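Local coordinates for protein of unknown function (Shewanella baltica, PDB 2Q9R) that is of unknown function but belongs to the DUF416 family, folds as an all-helical domain and binds benzoic acid in the crystal, at residues 21-31 / 117-125; 49-57 / 98-109. One frame throughout, in Å; residues are numbered along the deposited sequence. Where two conformers were deposited one is given.

Contact 1: residues 21-31 / 117-125; sequences QLFATALCQRM and IVNISKLSS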
ATOM      1  N   GLN A  21     -11.658   2.896  24.518  1.00 40.60           N
ATOM      2  CA  GLN A  21     -12.275   1.638  24.110  1.00 42.43           C
ATOM      3  C   GLN A  21     -12.847   1.739  22.712  1.00 41.41           C
ATOM      4  O   GLN A  21     -12.664   0.823  21.866  1.00 41.47           O
ATOM      5  CB  GLN A  21     -13.362   1.290  25.108  1.00 40.79           C
ATOM      6  CG  GLN A  21     -13.933  -0.112  24.971  1.00 39.75           C
ATOM      7  CD  GLN A  21     -14.914  -0.444  26.101  1.00 43.98           C
ATOM      8  OE1 GLN A  21     -14.808   0.084  27.195  1.00 53.58           O
ATOM      9  NE2 GLN A  21     -15.882  -1.294  25.812  1.00 45.67           N
ATOM     10  N   LEU A  22     -13.504   2.866  22.425  1.00 41.51           N
ATOM     11  CA  LEU A  22     -13.981   3.132  21.055  1.00 39.83           C
ATOM     12  C   LEU A  22     -12.839   3.157  20.028  1.00 39.39           C
ATOM     13  O   LEU A  22     -12.911   2.496  18.955  1.00 38.29           O
ATOM     14  CB  LEU A  22     -14.784   4.453  21.011  1.00 41.94           C
ATOM     15  CG  LEU A  22     -15.281   4.988  19.653  1.00 43.18           C
ATOM     16  CD1 LEU A  22     -16.093   3.917  18.890  1.00 34.98           C
ATOM     17  CD2 LEU A  22     -16.132   6.272  19.845  1.00 35.20           C
ATOM     18  N   PHE A  23     -11.813   3.960  20.327  1.00 41.09           N
ATOM     19  CA  PHE A  23     -10.612   4.058  19.487  1.00 41.14           C
ATOM     20  C   PHE A  23     -10.039   2.670  19.141  1.00 41.67           C
ATOM     21  O   PHE A  23      -9.763   2.346  17.967  1.00 37.74           O
ATOM     22  CB  PHE A  23      -9.557   4.946  20.217  1.00 42.17           C
ATOM     23  CG  PHE A  23      -8.243   5.105  19.458  1.00 40.12           C
ATOM     24  CD1 PHE A  23      -7.235   4.170  19.588  1.00 40.71           C
ATOM     25  CD2 PHE A  23      -8.035   6.210  18.611  1.00 39.75           C
ATOM     26  CE1 PHE A  23      -6.025   4.323  18.917  1.00 44.76           C
ATOM     27  CE2 PHE A  23      -6.846   6.352  17.904  1.00 42.09           C
ATOM     28  CZ  PHE A  23      -5.844   5.395  18.032  1.00 36.17           C
ATOM     29  N   ALA A  24      -9.820   1.873  20.185  1.00 40.43           N
ATOM     30  CA  ALA A  24      -9.223   0.530  20.060  1.00 40.61           C
ATOM     31  C   ALA A  24     -10.160  -0.464  19.347  1.00 37.85           C
ATOM     32  O   ALA A  24      -9.727  -1.280  18.513  1.00 40.86           O
ATOM     33  CB  ALA A  24      -8.835   0.006  21.491  1.00 36.03           C
ATOM     34  N   THR A  25     -11.453  -0.373  19.613  1.00 36.43           N
ATOM     35  CA  THR A  25     -12.433  -1.215  18.911  1.00 36.85           C
ATOM     36  C   THR A  25     -12.387  -0.950  17.414  1.00 38.69           C
ATOM     37  O   THR A  25     -12.321  -1.894  16.645  1.00 40.02           O
ATOM     38  CB  THR A  25     -13.828  -0.999  19.450  1.00 37.44           C
ATOM     39  OG1 THR A  25     -13.769  -1.292  20.856  1.00 34.84           O
ATOM     40  CG2 THR A  25     -14.893  -1.939  18.788  1.00 39.44           C
ATOM     41  N   ALA A  26     -12.418   0.332  17.039  1.00 36.30           N
ATOM     42  CA  ALA A  26     -12.342   0.739  15.627  1.00 38.89           C
ATOM     43  C   ALA A  26     -11.053   0.195  14.945  1.00 40.51           C
ATOM     44  O   ALA A  26     -11.082  -0.310  13.809  1.00 46.43           O
ATOM     45  CB  ALA A  26     -12.414   2.286  15.530  1.00 38.84           C
ATOM     46  N   LEU A  27      -9.908   0.351  15.603  1.00 42.39           N
ATOM     47  CA  LEU A  27      -8.672  -0.247  15.108  1.00 42.68           C
ATOM     48  C   LEU A  27      -8.741  -1.780  14.987  1.00 40.33           C
ATOM     49  O   LEU A  27      -8.193  -2.344  14.076  1.00 34.73           O
ATOM     50  CB  LEU A  27      -7.453   0.167  15.969  1.00 44.00           C
ATOM     51  CG  LEU A  27      -6.991   1.623  15.880  1.00 46.43           C
ATOM     52  CD1 LEU A  27      -5.652   1.788  16.584  1.00 41.16           C
ATOM     53  CD2 LEU A  27      -6.957   2.176  14.383  1.00 36.78           C
ATOM     54  N   CYS A  28      -9.402  -2.465  15.891  1.00 39.56           N
ATOM     55  CA  CYS A  28      -9.431  -3.923  15.825  1.00 43.44           C
ATOM     56  C   CYS A  28     -10.297  -4.370  14.683  1.00 42.53           C
ATOM     57  O   CYS A  28      -9.992  -5.343  14.045  1.00 42.83           O
ATOM     58  CB  CYS A  28      -9.956  -4.540  17.106  1.00 44.83           C
ATOM     59  SG  CYS A  28      -8.801  -4.493  18.463  1.00 42.71           S
ATOM     60  N   GLN A  29     -11.401  -3.655  14.459  1.00 41.35           N
ATOM     61  CA  GLN A  29     -12.282  -3.951  13.367  1.00 40.15           C
ATOM     62  C   GLN A  29     -11.519  -3.838  12.046  1.00 41.94           C
ATOM     63  O   GLN A  29     -11.685  -4.652  11.194  1.00 39.40           O
ATOM     64  CB  GLN A  29     -13.492  -3.023  13.348  1.00 38.60           C
ATOM     65  CG  GLN A  29     -14.412  -3.243  12.172  1.00 43.39           C
ATOM     66  CD  GLN A  29     -15.170  -4.530  12.275  1.00 45.36           C
ATOM     67  OE1 GLN A  29     -15.756  -4.772  13.286  1.00 41.80           O
ATOM     68  NE2 GLN A  29     -15.142  -5.370  11.250  1.00 38.49           N
ATOM     69  N   ARG A  30     -10.700  -2.813  11.911  1.00 41.64           N
ATOM     70  CA  ARG A  30      -9.963  -2.555  10.693  1.00 42.38           C
ATOM     71  C   ARG A  30      -8.960  -3.663  10.301  1.00 39.39           C
ATOM     72  O   ARG A  30      -8.702  -3.877   9.127  1.00 45.70           O
ATOM     73  CB  ARG A  30      -9.280  -1.178  10.866  1.00 43.75           C
ATOM     74  CG  ARG A  30      -8.470  -0.693   9.719  1.00 41.90           C
ATOM     75  CD  ARG A  30      -8.245   0.812   9.854  1.00 41.84           C
ATOM     76  NE  ARG A  30      -7.180   1.300   9.014  1.00 42.99           N
ATOM     77  CZ  ARG A  30      -5.910   1.471   9.393  1.00 42.81           C
ATOM     78  NH1 ARG A  30      -5.497   1.188  10.626  1.00 38.18           N
ATOM     79  NH2 ARG A  30      -5.038   1.934   8.524  1.00 39.63           N
HETATM   80  N   MSE A  31      -8.437  -4.373  11.290  1.00 41.81           N
HETATM   81  CA  MSE A  31      -7.542  -5.505  11.084  1.00 39.44           C
HETATM   82  C   MSE A  31      -8.209  -6.812  10.580  1.00 41.77           C
HETATM   83  O   MSE A  31      -7.511  -7.708  10.071  1.00 39.71           O
HETATM   84  CB  MSE A  31      -6.858  -5.838  12.417  1.00 39.64           C
HETATM   85  CG  MSE A  31      -5.984  -4.738  13.046  1.00 33.68           C
HETATM   86 SE   MSE A  31      -5.480  -5.241  14.841  0.75 36.59          SE
HETATM   87  CE  MSE A  31      -5.230  -3.537  15.549  1.00 36.09           C
ATOM     88  N   ILE A 117      -5.391  -0.901  26.416  1.00 50.54           N
ATOM     89  CA  ILE A 117      -6.307  -0.376  25.421  1.00 48.65           C
ATOM     90  C   ILE A 117      -5.540   0.610  24.561  1.00 46.03           C
ATOM     91  O   ILE A 117      -5.601   0.523  23.365  1.00 50.44           O
ATOM     92  CB  ILE A 117      -7.560   0.314  26.041  1.00 48.90           C
ATOM     93  CG1 ILE A 117      -8.339  -0.665  26.929  1.00 48.12           C
ATOM     94  CG2 ILE A 117      -8.444   0.885  24.925  1.00 44.80           C
ATOM     95  CD1 ILE A 117      -9.474  -0.041  27.745  1.00 49.04           C
ATOM     96  N   VAL A 118      -4.830   1.533  25.193  1.00 48.59           N
ATOM     97  CA  VAL A 118      -4.003   2.519  24.524  1.00 49.23           C
ATOM     98  C   VAL A 118      -2.994   1.792  23.619  1.00 49.10           C
ATOM     99  O   VAL A 118      -2.843   2.168  22.498  1.00 48.10           O
ATOM    100  CB  VAL A 118      -3.245   3.472  25.549  1.00 51.35           C
ATOM    101  CG1 VAL A 118      -2.105   4.256  24.864  1.00 52.33           C
ATOM    102  CG2 VAL A 118      -4.230   4.432  26.315  1.00 42.57           C
ATOM    103  N   ASN A 119      -2.356   0.733  24.113  1.00 50.11           N
ATOM    104  CA  ASN A 119      -1.347  -0.005  23.320  1.00 50.93           C
ATOM    105  C   ASN A 119      -1.840  -0.749  22.086  1.00 48.17           C
ATOM    106  O   ASN A 119      -1.026  -1.216  21.291  1.00 49.09           O
ATOM    107  CB  ASN A 119      -0.544  -0.965  24.207  1.00 52.28           C
ATOM    108  CG  ASN A 119       0.544  -0.236  24.997  1.00 67.23           C
ATOM    109  OD1 ASN A 119       0.886   0.920  24.682  1.00 75.05           O
ATOM    110  ND2 ASN A 119       1.084  -0.895  26.032  1.00 73.40           N
ATOM    111  N   ILE A 120      -3.158  -0.834  21.898  1.00 47.42           N
ATOM    112  CA  ILE A 120      -3.700  -1.334  20.650  1.00 43.60           C
ATOM    113  C   ILE A 120      -3.246  -0.435  19.539  1.00 45.39           C
ATOM    114  O   ILE A 120      -3.122  -0.892  18.368  1.00 39.63           O
ATOM    115  CB  ILE A 120      -5.271  -1.437  20.653  1.00 43.31           C
ATOM    116  CG1 ILE A 120      -5.770  -2.507  21.659  1.00 50.65           C
ATOM    117  CG2 ILE A 120      -5.800  -1.699  19.270  1.00 46.56           C
ATOM    118  CD1 ILE A 120      -4.993  -3.806  21.699  1.00 47.83           C
ATOM    119  N   SER A 121      -2.961   0.850  19.858  1.00 46.57           N
ATOM    120  CA  SER A 121      -2.384   1.771  18.828  1.00 42.21           C
ATOM    121  C   SER A 121      -1.048   1.283  18.249  1.00 45.51           C
ATOM    122  O   SER A 121      -0.824   1.322  17.032  1.00 42.68           O
ATOM    123  CB  SER A 121      -2.171   3.198  19.363  1.00 44.36           C
ATOM    124  OG  SER A 121      -1.442   3.999  18.399  1.00 40.87           O
ATOM    125  N   LYS A 122      -0.147   0.899  19.138  1.00 44.79           N
ATOM    126  CA  LYS A 122       1.155   0.371  18.775  1.00 45.86           C
ATOM    127  C   LYS A 122       1.071  -0.972  18.057  1.00 46.69           C
ATOM    128  O   LYS A 122       1.846  -1.275  17.149  1.00 44.84           O
ATOM    129  CB  LYS A 122       1.985   0.207  20.037  1.00 45.17           C
ATOM    130  CG  LYS A 122       2.389   1.556  20.677  1.00 53.62           C
ATOM    131  CD  LYS A 122       3.203   1.350  21.967  1.00 56.34           C
ATOM    132  CE  LYS A 122       3.748   2.682  22.553  1.00 68.59           C
ATOM    133  NZ  LYS A 122       4.532   2.456  23.823  1.00 69.74           N
ATOM    134  N   LEU A 123       0.125  -1.807  18.458  1.00 44.65           N
ATOM    135  CA  LEU A 123      -0.033  -3.083  17.811  1.00 45.47           C
ATOM    136  C   LEU A 123      -0.382  -2.842  16.351  1.00 47.04           C
ATOM    137  O   LEU A 123       0.230  -3.409  15.437  1.00 47.20           O
ATOM    138  CB  LEU A 123      -1.082  -3.892  18.552  1.00 46.02           C
ATOM    139  CG  LEU A 123      -1.314  -5.310  18.059  1.00 59.12           C
ATOM    140  CD1 LEU A 123      -1.902  -6.185  19.178  1.00 62.12           C
ATOM    141  CD2 LEU A 123      -2.230  -5.257  16.841  1.00 53.57           C
ATOM    142  N   SER A 124      -1.310  -1.911  16.124  1.00 45.69           N
ATOM    143  CA  SER A 124      -1.759  -1.617  14.772  1.00 41.71           C
ATOM    144  C   SER A 124      -0.633  -1.075  13.941  1.00 42.55           C
ATOM    145  O   SER A 124      -0.456  -1.537  12.816  1.00 43.50           O
ATOM    146  CB  SER A 124      -2.927  -0.624  14.763  1.00 42.87           C
ATOM    147  OG  SER A 124      -3.424  -0.439  13.440  1.00 43.62           O
ATOM    148  N   SER A 125       0.123  -0.105  14.484  1.00 40.87           N
ATOM    149  CA  SER A 125       1.179   0.479  13.726  1.00 41.77           C
ATOM    150  C   SER A 125       2.355  -0.481  13.520  1.00 40.99           C
ATOM    151  O   SER A 125       3.015  -0.455  12.470  1.00 38.88           O
ATOM    152  CB  SER A 125       1.599   1.852  14.274  1.00 39.74           C
ATOM    153  OG  SER A 125       1.994   1.754  15.608  1.00 49.94           O
TER
HETATM  154  O   HOH W   1      -6.001  -0.947  12.472  1.00 39.24           O

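Contact 2: residues 49-57 / 98-109; sequences VLSTALELL and AVVAISTLLGAI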
ATOM      1  N   VAL A  49     -15.300 -16.253  14.698  1.00 41.27           N
ATOM      2  CA  VAL A  49     -14.974 -16.110  16.121  1.00 39.70           C
ATOM      3  C   VAL A  49     -14.525 -14.678  16.432  1.00 43.99           C
ATOM      4  O   VAL A  49     -14.916 -14.098  17.474  1.00 42.14           O
ATOM      5  CB  VAL A  49     -13.911 -17.160  16.580  1.00 40.59           C
ATOM      6  CG1 VAL A  49     -13.238 -16.713  17.857  1.00 36.86           C
ATOM      7  CG2 VAL A  49     -14.554 -18.563  16.720  1.00 38.98           C
ATOM      8  N   LEU A  50     -13.732 -14.106  15.520  1.00 42.82           N
ATOM      9  CA  LEU A  50     -13.273 -12.728  15.622  1.00 43.26           C
ATOM     10  C   LEU A  50     -14.421 -11.763  15.340  1.00 44.97           C
ATOM     11  O   LEU A  50     -14.576 -10.793  16.067  1.00 44.73           O
ATOM     12  CB  LEU A  50     -12.115 -12.435  14.672  1.00 45.75           C
ATOM     13  CG  LEU A  50     -10.704 -12.948  14.976  1.00 43.73           C
ATOM     14  CD1 LEU A  50     -10.675 -14.492  14.811  1.00 42.60           C
ATOM     15  CD2 LEU A  50      -9.693 -12.266  14.079  1.00 43.13           C
ATOM     16  N   SER A  51     -15.234 -12.015  14.309  1.00 45.39           N
ATOM     17  CA  SER A  51     -16.325 -11.089  14.017  0.50 45.43           C
ATOM     18  C   SER A  51     -17.394 -11.091  15.116  1.00 44.84           C
ATOM     19  O   SER A  51     -17.975 -10.047  15.385  1.00 43.50           O
ATOM     20  CB  SER A  51     -16.948 -11.328  12.632  0.50 45.09           C
ATOM     21  OG  SER A  51     -17.464 -12.635  12.510  0.50 48.09           O
ATOM     22  N   THR A  52     -17.633 -12.242  15.752  1.00 44.70           N
ATOM     23  CA  THR A  52     -18.555 -12.330  16.877  1.00 44.58           C
ATOM     24  C   THR A  52     -18.036 -11.523  18.062  1.00 43.02           C
ATOM     25  O   THR A  52     -18.782 -10.788  18.695  1.00 43.27           O
ATOM     26  CB  THR A  52     -18.780 -13.778  17.377  1.00 41.71           C
ATOM     27  OG1 THR A  52     -19.303 -14.579  16.315  1.00 43.75           O
ATOM     28  CG2 THR A  52     -19.785 -13.806  18.519  1.00 42.32           C
ATOM     29  N   ALA A  53     -16.761 -11.689  18.376  1.00 43.00           N
ATOM     30  CA  ALA A  53     -16.133 -10.872  19.394  1.00 42.39           C
ATOM     31  C   ALA A  53     -16.248  -9.382  19.051  1.00 40.47           C
ATOM     32  O   ALA A  53     -16.602  -8.559  19.900  1.00 44.46           O
ATOM     33  CB  ALA A  53     -14.645 -11.307  19.604  1.00 42.30           C
ATOM     34  N   LEU A  54     -16.001  -9.036  17.805  1.00 41.99           N
ATOM     35  CA  LEU A  54     -16.092  -7.622  17.405  1.00 42.25           C
ATOM     36  C   LEU A  54     -17.490  -7.017  17.595  1.00 42.01           C
ATOM     37  O   LEU A  54     -17.617  -5.872  18.012  1.00 43.86           O
ATOM     38  CB  LEU A  54     -15.565  -7.418  15.993  1.00 43.60           C
ATOM     39  CG  LEU A  54     -14.028  -7.409  15.816  1.00 40.52           C
ATOM     40  CD1 LEU A  54     -13.642  -7.751  14.363  1.00 40.82           C
ATOM     41  CD2 LEU A  54     -13.393  -6.074  16.297  1.00 39.57           C
ATOM     42  N   GLU A  55     -18.526  -7.782  17.271  1.00 42.06           N
ATOM     43  CA  GLU A  55     -19.874  -7.321  17.343  1.00 41.60           C
ATOM     44  C   GLU A  55     -20.257  -7.078  18.803  1.00 41.15           C
ATOM     45  O   GLU A  55     -20.904  -6.094  19.110  1.00 38.65           O
ATOM     46  CB  GLU A  55     -20.791  -8.378  16.689  1.00 47.27           C
ATOM     47  CG  GLU A  55     -22.318  -8.093  16.865  1.00 65.53           C
ATOM     48  CD  GLU A  55     -22.841  -6.911  16.022  1.00 78.18           C
ATOM     49  OE1 GLU A  55     -22.758  -7.001  14.773  1.00 82.80           O
ATOM     50  OE2 GLU A  55     -23.351  -5.918  16.608  1.00 78.66           O
ATOM     51  N   LEU A  56     -19.796  -7.957  19.694  1.00 37.32           N
ATOM     52  CA  LEU A  56     -19.956  -7.766  21.126  1.00 39.41           C
ATOM     53  C   LEU A  56     -19.165  -6.553  21.620  1.00 39.00           C
ATOM     54  O   LEU A  56     -19.655  -5.803  22.451  1.00 40.14           O
ATOM     55  CB  LEU A  56     -19.570  -9.061  21.874  1.00 36.32           C
ATOM     56  CG  LEU A  56     -20.512 -10.276  21.679  1.00 45.54           C
ATOM     57  CD1 LEU A  56     -19.918 -11.570  22.276  1.00 49.35           C
ATOM     58  CD2 LEU A  56     -21.858 -10.042  22.331  1.00 42.37           C
ATOM     59  N   LEU A  57     -17.963  -6.311  21.094  1.00 41.49           N
ATOM     60  CA  LEU A  57     -17.237  -5.090  21.468  1.00 41.63           C
ATOM     61  C   LEU A  57     -17.984  -3.831  21.006  1.00 42.88           C
ATOM     62  O   LEU A  57     -18.067  -2.839  21.748  1.00 47.53           O
ATOM     63  CB  LEU A  57     -15.801  -5.079  20.915  1.00 43.04           C
ATOM     64  CG  LEU A  57     -14.888  -6.095  21.611  1.00 39.71           C
ATOM     65  CD1 LEU A  57     -13.696  -6.463  20.723  1.00 43.68           C
ATOM     66  CD2 LEU A  57     -14.458  -5.633  23.002  1.00 43.61           C
ATOM     67  N   ALA A  98      -4.085  -9.542  14.531  1.00 41.35           N
ATOM     68  CA  ALA A  98      -5.522  -9.234  14.498  1.00 40.79           C
ATOM     69  C   ALA A  98      -6.265  -9.905  15.633  1.00 44.05           C
ATOM     70  O   ALA A  98      -7.014  -9.256  16.352  1.00 43.66           O
ATOM     71  CB  ALA A  98      -6.153  -9.653  13.190  1.00 40.25           C
ATOM     72  N   VAL A  99      -6.054 -11.207  15.787  1.00 43.19           N
ATOM     73  CA  VAL A  99      -6.761 -11.948  16.867  1.00 45.92           C
ATOM     74  C   VAL A  99      -6.179 -11.535  18.227  1.00 44.61           C
ATOM     75  O   VAL A  99      -6.941 -11.303  19.207  1.00 41.47           O
ATOM     76  CB  VAL A  99      -6.830 -13.516  16.573  1.00 47.22           C
ATOM     77  CG1 VAL A  99      -5.462 -14.105  16.318  1.00 42.80           C
ATOM     78  CG2 VAL A  99      -7.556 -14.278  17.692  1.00 43.34           C
ATOM     79  N   VAL A 100      -4.862 -11.319  18.293  1.00 43.48           N
ATOM     80  CA  VAL A 100      -4.240 -10.954  19.577  1.00 45.10           C
ATOM     81  C   VAL A 100      -4.688  -9.546  20.059  1.00 43.56           C
ATOM     82  O   VAL A 100      -4.893  -9.308  21.270  1.00 46.88           O
ATOM     83  CB  VAL A 100      -2.685 -11.082  19.535  1.00 47.83           C
ATOM     84  CG1 VAL A 100      -2.039 -10.345  20.690  1.00 42.23           C
ATOM     85  CG2 VAL A 100      -2.235 -12.579  19.490  1.00 45.23           C
ATOM     86  N   ALA A 101      -4.870  -8.629  19.129  1.00 43.22           N
ATOM     87  CA  ALA A 101      -5.478  -7.306  19.441  1.00 40.83           C
ATOM     88  C   ALA A 101      -6.865  -7.406  20.077  1.00 41.22           C
ATOM     89  O   ALA A 101      -7.171  -6.733  21.041  1.00 42.68           O
ATOM     90  CB  ALA A 101      -5.556  -6.454  18.168  1.00 36.85           C
ATOM     91  N   ILE A 102      -7.717  -8.230  19.485  1.00 43.38           N
ATOM     92  CA  ILE A 102      -9.059  -8.405  19.987  1.00 42.55           C
ATOM     93  C   ILE A 102      -8.983  -9.031  21.365  1.00 41.61           C
ATOM     94  O   ILE A 102      -9.669  -8.563  22.297  1.00 39.48           O
ATOM     95  CB  ILE A 102      -9.935  -9.245  19.017  1.00 45.67           C
ATOM     96  CG1 ILE A 102     -10.099  -8.473  17.699  1.00 45.04           C
ATOM     97  CG2 ILE A 102     -11.281  -9.523  19.658  1.00 45.42           C
ATOM     98  CD1 ILE A 102     -10.566  -9.318  16.490  1.00 37.43           C
ATOM     99  N   SER A 103      -8.128 -10.038  21.523  1.00 39.81           N
ATOM    100  CA  SER A 103      -7.967 -10.671  22.826  1.00 42.26           C
ATOM    101  C   SER A 103      -7.482  -9.676  23.878  1.00 42.19           C
ATOM    102  O   SER A 103      -7.988  -9.661  24.986  1.00 43.93           O
ATOM    103  CB  SER A 103      -6.988 -11.839  22.765  1.00 43.20           C
ATOM    104  OG  SER A 103      -7.397 -12.830  21.841  1.00 46.62           O
ATOM    105  N   THR A 104      -6.453  -8.894  23.535  1.00 44.00           N
ATOM    106  CA  THR A 104      -5.911  -7.852  24.416  1.00 41.94           C
ATOM    107  C   THR A 104      -6.994  -6.825  24.812  1.00 41.18           C
ATOM    108  O   THR A 104      -7.148  -6.490  25.966  1.00 41.89           O
ATOM    109  CB  THR A 104      -4.735  -7.136  23.725  1.00 45.94           C
ATOM    110  OG1 THR A 104      -3.756  -8.113  23.349  1.00 48.59           O
ATOM    111  CG2 THR A 104      -4.109  -6.063  24.624  1.00 48.87           C
ATOM    112  N   LEU A 105      -7.779  -6.366  23.849  1.00 43.70           N
ATOM    113  CA  LEU A 105      -8.857  -5.407  24.160  1.00 43.12           C
ATOM    114  C   LEU A 105      -9.945  -5.977  25.076  1.00 45.79           C
ATOM    115  O   LEU A 105     -10.386  -5.303  26.041  1.00 43.21           O
ATOM    116  CB  LEU A 105      -9.449  -4.864  22.848  1.00 41.39           C
ATOM    117  CG  LEU A 105     -10.659  -3.965  23.009  1.00 46.31           C
ATOM    118  CD1 LEU A 105     -10.375  -2.798  24.018  1.00 43.12           C
ATOM    119  CD2 LEU A 105     -11.076  -3.469  21.617  1.00 36.83           C
ATOM    120  N   LEU A 106     -10.430  -7.187  24.766  1.00 45.73           N
ATOM    121  CA  LEU A 106     -11.388  -7.842  25.639  1.00 44.89           C
ATOM    122  C   LEU A 106     -10.792  -8.042  27.025  1.00 45.24           C
ATOM    123  O   LEU A 106     -11.460  -7.817  28.027  1.00 43.24           O
ATOM    124  CB  LEU A 106     -11.802  -9.199  25.090  1.00 48.71           C
ATOM    125  CG  LEU A 106     -12.955  -9.300  24.105  1.00 51.16           C
ATOM    126  CD1 LEU A 106     -12.978 -10.694  23.483  1.00 52.87           C
ATOM    127  CD2 LEU A 106     -14.270  -8.986  24.801  1.00 47.93           C
ATOM    128  N   GLY A 107      -9.526  -8.443  27.086  1.00 45.31           N
ATOM    129  CA  GLY A 107      -8.866  -8.627  28.382  1.00 46.85           C
ATOM    130  C   GLY A 107      -8.723  -7.333  29.161  1.00 48.52           C
ATOM    131  O   GLY A 107      -8.877  -7.319  30.376  1.00 49.51           O
ATOM    132  N   ALA A 108      -8.464  -6.241  28.452  1.00 49.64           N
ATOM    133  CA  ALA A 108      -8.306  -4.921  29.062  1.00 51.14           C
ATOM    134  C   ALA A 108      -9.629  -4.376  29.609  1.00 49.80           C
ATOM    135  O   ALA A 108      -9.664  -3.813  30.696  1.00 50.37           O
ATOM    136  CB  ALA A 108      -7.694  -3.955  28.069  1.00 50.21           C
ATOM    137  N   ILE A 109     -10.709  -4.579  28.851  1.00 51.37           N
ATOM    138  CA  ILE A 109     -12.078  -4.254  29.244  1.00 51.85           C
ATOM    139  C   ILE A 109     -12.456  -4.989  30.514  1.00 54.29           C
ATOM    140  O   ILE A 109     -13.044  -4.416  31.428  1.00 55.53           O
ATOM    141  CB  ILE A 109     -13.064  -4.599  28.080  1.00 53.35           C
ATOM    142  CG1 ILE A 109     -12.932  -3.550  26.976  1.00 51.95           C
ATOM    143  CG2 ILE A 109     -14.514  -4.669  28.541  1.00 53.10           C
ATOM    144  CD1 ILE A 109     -13.252  -4.047  25.614  1.00 51.45           C
TER

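Contact 1: residues 21-31 / 117-125
The F23 ring and the R30 guanidinium both turn an edge to helix 120-136. At the phenyl edge, near the ring plane, S121 CB lies 4.0 Å from F23 CE1; the ring also packs against F8 and L12 of helix 8-14 and L165 of helix 153-170. At the guanidinium edge, S124 OG is 3.9 Å from R30 NH1, and one water joins them, donating to S124 OG (2.8 Å) and to the backbone L27 O, and accepting a weak bond from R30 NH1. E158 of helix 153-170 forms a salt bridge with R30 and a hydrogen bond with S124.

Apolar side chains join helix 17-42 to helices 114-118 and 120-136 (the latter inclined at 23°) in the buried interior of the all-helical fold. I120 is a knob among A24, L27, C28 and M31: its CG2, anti to the backbone N because CG1 takes chi1 -66°, faces all four, while I120 CB lies 3.9 Å from A24 CB. On the preceding helix 114-118, I117 CG2 meets A24 CB at 3.6 Å. The selenomethionine M31 extends beyond CG, bringing M31 CE to 3.7 Å from L123 CD2 and 3.8 Å from S124 CB.

The small A24 is consistent with the close backbone approach, 5.9 Å from A24 CA to I120 CA. E158 and the water satisfy the buried polar ends of R30 and S124, and the carboxylate probably offsets the arginine's charge.

Contact 2: residues 49-57 / 98-109
L57 reaches from helix 47-62 into a hole formed by I102, L105, L106 and I109 of helix 92-111. Its CB points at that helix, and chi1 of -70° sets CG anti to the carbonyl carbon, beside the backbone N, from where both methyls enter the hole. L57 CD1 lies 4.0 Å from I102 CG2 and 4.1 Å from L105 CD2; the L57 and L105 side chains slide past each other in opposite directions. L57 CD2 is nearest to L106 and I109: it lies 3.8 Å from L106 CD2 and comes within 3.3 Å of I109 CD1, shorter than usual for two carbons, so the exact closeness is doubtful. Shortened to an alanine, this position would probably leave I102 CG2, L105 CD2 and L106 CD2 without the methyls they pack on, opening a gap in the hole.

The socketing is reciprocal: I102 in turn enters a hole made by L50, A53, L54 and L57, a knobs-into-holes pairing. The axes of the two short segments come within 10.6 Å, in a pair of helices pointing the same general way, inclined at 34°, within the all-helical DUF416 fold.

The two ends of I102 do different work. I102 CG2 rests 3.8 Å from A53 CB, whereas I102 CD1 continues towards L50, coming 3.9 Å from L50 CD2. L50 and L54 each cross the I102 side chain at about a right angle, and L54 CG closes on the same I102 CD1. Farther towards the N-terminal ends, L50 CD2 also meets V99 CB at 4.0 Å. Outside the pair, L77 of helix 70-79 covers V99 and L106, while Y35 and T25 of helix 17-42 pack on L50 and L105.

How the contacts relate
The centres of contacts 1 and 2 lie 10 Å apart, and their segments touch directly: M31 SE meets A101 CB at 3.5 Å, and I117 CG1 meets A108 CB at 3.5 Å. Segment 21-31 on helix 17-42 comes first along the chain, then 49-57 on helix 47-62, 98-109 on helix 92-111 and finally 117-125, so contact 2 forms between residues that the partners of contact 1 enclose in sequence. Helix 17-42, a member of contact 1, also packs on both helices of contact 2, Q29 N lying 3.6 Å from L54 CD2. The two contacts are adjoining parts of the helical interior, with contact 1 nearer the chain's centre (4 Å against 9 Å).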